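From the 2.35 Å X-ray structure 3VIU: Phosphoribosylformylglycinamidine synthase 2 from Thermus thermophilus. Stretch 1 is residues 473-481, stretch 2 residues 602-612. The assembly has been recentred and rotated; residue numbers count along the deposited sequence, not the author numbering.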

# COMPACT_ATOMS: atom_id res chain seq x y z
N VAL A 473 -10.25 -5.21 7.81
CA VAL A 473 -9.91 -4.62 9.10
C VAL A 473 -11.11 -4.76 10.03
O VAL A 473 -10.96 -5.08 11.20
CB VAL A 473 -9.53 -3.13 8.94
CG1 VAL A 473 -9.60 -2.42 10.28
CG2 VAL A 473 -8.14 -3.03 8.37
N SER A 474 -12.31 -4.54 9.50
CA SER A 474 -13.53 -4.66 10.28
C SER A 474 -13.71 -6.08 10.78
O SER A 474 -14.20 -6.32 11.87
CB SER A 474 -14.75 -4.29 9.43
OG SER A 474 -14.67 -2.94 9.02
N VAL A 475 -13.30 -7.03 9.93
CA VAL A 475 -13.42 -8.45 10.23
C VAL A 475 -12.57 -8.92 11.42
O VAL A 475 -12.91 -9.92 12.05
CB VAL A 475 -13.08 -9.27 8.96
CG1 VAL A 475 -12.73 -10.69 9.32
CG2 VAL A 475 -14.27 -9.24 8.02
N VAL A 476 -11.48 -8.23 11.73
CA VAL A 476 -10.70 -8.65 12.89
C VAL A 476 -11.16 -7.84 14.10
O VAL A 476 -10.64 -7.99 15.20
CB VAL A 476 -9.15 -8.51 12.69
CG1 VAL A 476 -8.69 -9.44 11.58
CG2 VAL A 476 -8.75 -7.06 12.40
N GLY A 477 -12.16 -7.00 13.87
CA GLY A 477 -12.73 -6.21 14.95
C GLY A 477 -12.29 -4.77 15.09
O GLY A 477 -12.60 -4.12 16.08
N ALA A 478 -11.60 -4.24 14.09
CA ALA A 478 -11.15 -2.86 14.18
C ALA A 478 -11.93 -1.91 13.28
O ALA A 478 -12.48 -2.32 12.26
CB ALA A 478 -9.66 -2.80 13.86
N LYS A 479 -11.99 -0.64 13.66
CA LYS A 479 -12.69 0.35 12.86
C LYS A 479 -11.77 1.13 11.92
O LYS A 479 -10.80 1.76 12.36
CB LYS A 479 -13.43 1.36 13.75
CG LYS A 479 -14.15 2.44 12.94
CD LYS A 479 -15.01 3.32 13.82
CE LYS A 479 -15.68 4.42 13.01
NZ LYS A 479 -16.50 5.32 13.89
N PRO A 480 -12.08 1.10 10.62
CA PRO A 480 -11.32 1.79 9.57
C PRO A 480 -11.15 3.26 9.92
O PRO A 480 -12.13 3.98 10.09
CB PRO A 480 -12.19 1.60 8.33
CG PRO A 480 -12.92 0.34 8.61
CD PRO A 480 -13.29 0.49 10.05
N LEU A 481 -9.91 3.72 10.01
CA LEU A 481 -9.67 5.12 10.35
C LEU A 481 -9.37 5.97 9.12
O LEU A 481 -9.77 7.12 9.04
CB LEU A 481 -8.51 5.24 11.34
CG LEU A 481 -8.75 4.54 12.68
CD1 LEU A 481 -7.49 4.64 13.52
CD2 LEU A 481 -9.93 5.18 13.39
N VAL A 602 -22.73 -4.08 6.83
CA VAL A 602 -22.13 -5.37 7.17
C VAL A 602 -20.87 -5.15 8.01
O VAL A 602 -20.64 -5.87 8.99
CB VAL A 602 -21.76 -6.19 5.90
CG1 VAL A 602 -20.95 -7.42 6.29
CG2 VAL A 602 -23.03 -6.64 5.18
N GLN A 603 -20.05 -4.17 7.63
CA GLN A 603 -18.82 -3.87 8.35
C GLN A 603 -19.10 -3.44 9.79
O GLN A 603 -18.38 -3.81 10.72
CB GLN A 603 -18.01 -2.78 7.64
CG GLN A 603 -17.55 -3.13 6.23
CD GLN A 603 -16.29 -2.39 5.79
OE1 GLN A 603 -15.89 -2.47 4.64
NE2 GLN A 603 -15.66 -1.68 6.72
N GLU A 604 -20.16 -2.67 9.98
CA GLU A 604 -20.52 -2.22 11.31
C GLU A 604 -21.18 -3.36 12.07
O GLU A 604 -21.05 -3.45 13.29
CB GLU A 604 -21.45 -1.01 11.24
CG GLU A 604 -20.73 0.23 10.76
CD GLU A 604 -21.67 1.37 10.44
OE1 GLU A 604 -21.19 2.41 9.93
OE2 GLU A 604 -22.88 1.23 10.70
N ALA A 605 -21.89 -4.23 11.36
CA ALA A 605 -22.53 -5.35 12.02
C ALA A 605 -21.47 -6.30 12.55
O ALA A 605 -21.56 -6.78 13.69
CB ALA A 605 -23.44 -6.08 11.05
N ILE A 606 -20.43 -6.57 11.76
CA ILE A 606 -19.40 -7.49 12.21
C ILE A 606 -18.55 -6.90 13.34
O ILE A 606 -18.15 -7.62 14.25
CB ILE A 606 -18.49 -7.97 11.03
CG1 ILE A 606 -17.63 -9.14 11.50
CG2 ILE A 606 -17.58 -6.85 10.54
CD1 ILE A 606 -18.40 -10.22 12.22
N ARG A 607 -18.28 -5.60 13.29
CA ARG A 607 -17.50 -4.99 14.37
C ARG A 607 -18.31 -5.03 15.67
O ARG A 607 -17.76 -5.34 16.73
CB ARG A 607 -17.10 -3.55 14.03
CG ARG A 607 -16.13 -3.43 12.85
CD ARG A 607 -15.42 -2.07 12.80
NE ARG A 607 -16.35 -0.94 12.71
CZ ARG A 607 -16.82 -0.42 11.58
NH1 ARG A 607 -16.44 -0.92 10.41
NH2 ARG A 607 -17.67 0.59 11.63
N ASP A 608 -19.60 -4.72 15.60
CA ASP A 608 -20.46 -4.74 16.79
C ASP A 608 -20.46 -6.13 17.40
O ASP A 608 -20.25 -6.29 18.60
CB ASP A 608 -21.90 -4.36 16.44
CG ASP A 608 -22.07 -2.89 16.21
OD1 ASP A 608 -21.23 -2.11 16.73
OD2 ASP A 608 -23.03 -2.50 15.52
N LEU A 609 -20.71 -7.11 16.54
CA LEU A 609 -20.75 -8.51 16.92
C LEU A 609 -19.49 -8.90 17.70
O LEU A 609 -19.57 -9.59 18.72
CB LEU A 609 -20.88 -9.35 15.65
CG LEU A 609 -22.03 -10.35 15.48
CD1 LEU A 609 -23.30 -9.87 16.15
CD2 LEU A 609 -22.25 -10.56 13.99
N ILE A 610 -18.34 -8.44 17.24
CA ILE A 610 -17.07 -8.77 17.87
C ILE A 610 -16.80 -7.96 19.16
O ILE A 610 -16.31 -8.51 20.15
CB ILE A 610 -15.90 -8.56 16.88
CG1 ILE A 610 -14.72 -9.46 17.22
CG2 ILE A 610 -15.45 -7.11 16.90
CD1 ILE A 610 -13.95 -9.04 18.45
N GLN A 611 -17.13 -6.67 19.14
CA GLN A 611 -16.90 -5.83 20.31
C GLN A 611 -17.79 -6.26 21.48
O GLN A 611 -17.40 -6.13 22.64
CB GLN A 611 -17.15 -4.36 19.97
CG GLN A 611 -16.32 -3.87 18.78
CD GLN A 611 -16.61 -2.42 18.40
OE1 GLN A 611 -17.77 -2.01 18.31
NE2 GLN A 611 -15.55 -1.65 18.17
N ARG A 612 -18.97 -6.77 21.17
CA ARG A 612 -19.89 -7.21 22.22
C ARG A 612 -19.52 -8.61 22.68
O ARG A 612 -20.22 -9.20 23.49
CB ARG A 612 -21.32 -7.23 21.71
CG ARG A 612 -21.87 -5.88 21.33
CD ARG A 612 -23.28 -6.05 20.82
NE ARG A 612 -23.87 -4.79 20.41
CZ ARG A 612 -25.12 -4.67 19.95
NH1 ARG A 612 -25.89 -5.74 19.86
NH2 ARG A 612 -25.58 -3.48 19.58

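Phosphoribosylformylglycinamidine synthase 2: the end of a helix, its turn and the start of a strand (473-481) packed against helix 602-611, with 421 Å² buried over both sides. Polar contact: a hydrogen bond runs from Arg-607 NH1 to Ser-474 OG (3.0 Å, N-H...O angle 143°). Ser-474 points its CA-to-CB bond toward the helix, and its small side chain (chi1 m) places the hydroxyl at the edge of the guanidinium, near its plane, where an N-H can reach it. Arg-607 leaves its backbone sideways and bends through chi1 m, chi2 t and chi3 m, so that its end comes nearer; it has the largest covered area of the contact, 90 Å². Packing around the arginine: Pro-480 CD lies 3.5 Å from Arg-607 NH1, and together with Lys-479 CG it covers one face of the guanidinium. The aliphatic part of Arg-607 is used as well, its CD approaching Ala-478 O (3.0 Å) and Lys-479 CA (3.6 Å). Lys-479, extended with all four chi angles t, lends its inner methylenes to this contact while its end leads away and the residue stays exposed. Apolar packing: buried Ile-606 and Ile-610, one helical turn apart, both point toward stretch 1, their branched apolar side chains suiting a close-packed contact. Ile-606 CG2 meets Ser-474 CB at 4.0 Å; Ile-610 CG2 rests 3.5 Å from Gly-477 CA. Backbone turn: Gly-477 ends the helix in a Schellman motif, with Ala-478 N bonded to Val-473 O (3.1 Å) and Gly-477 N to Ser-474 O (2.9 Å). Its positive phi (100°) would jam a CB against the preceding carbonyl, which by itself calls for glycine; an ideal CB would also sit a tight 3.1 Å from Ile-610 CG2. Without a side chain, the turn comes within 5.0 Å of the helix, measured from Gly-477 CA to Arg-607 CA.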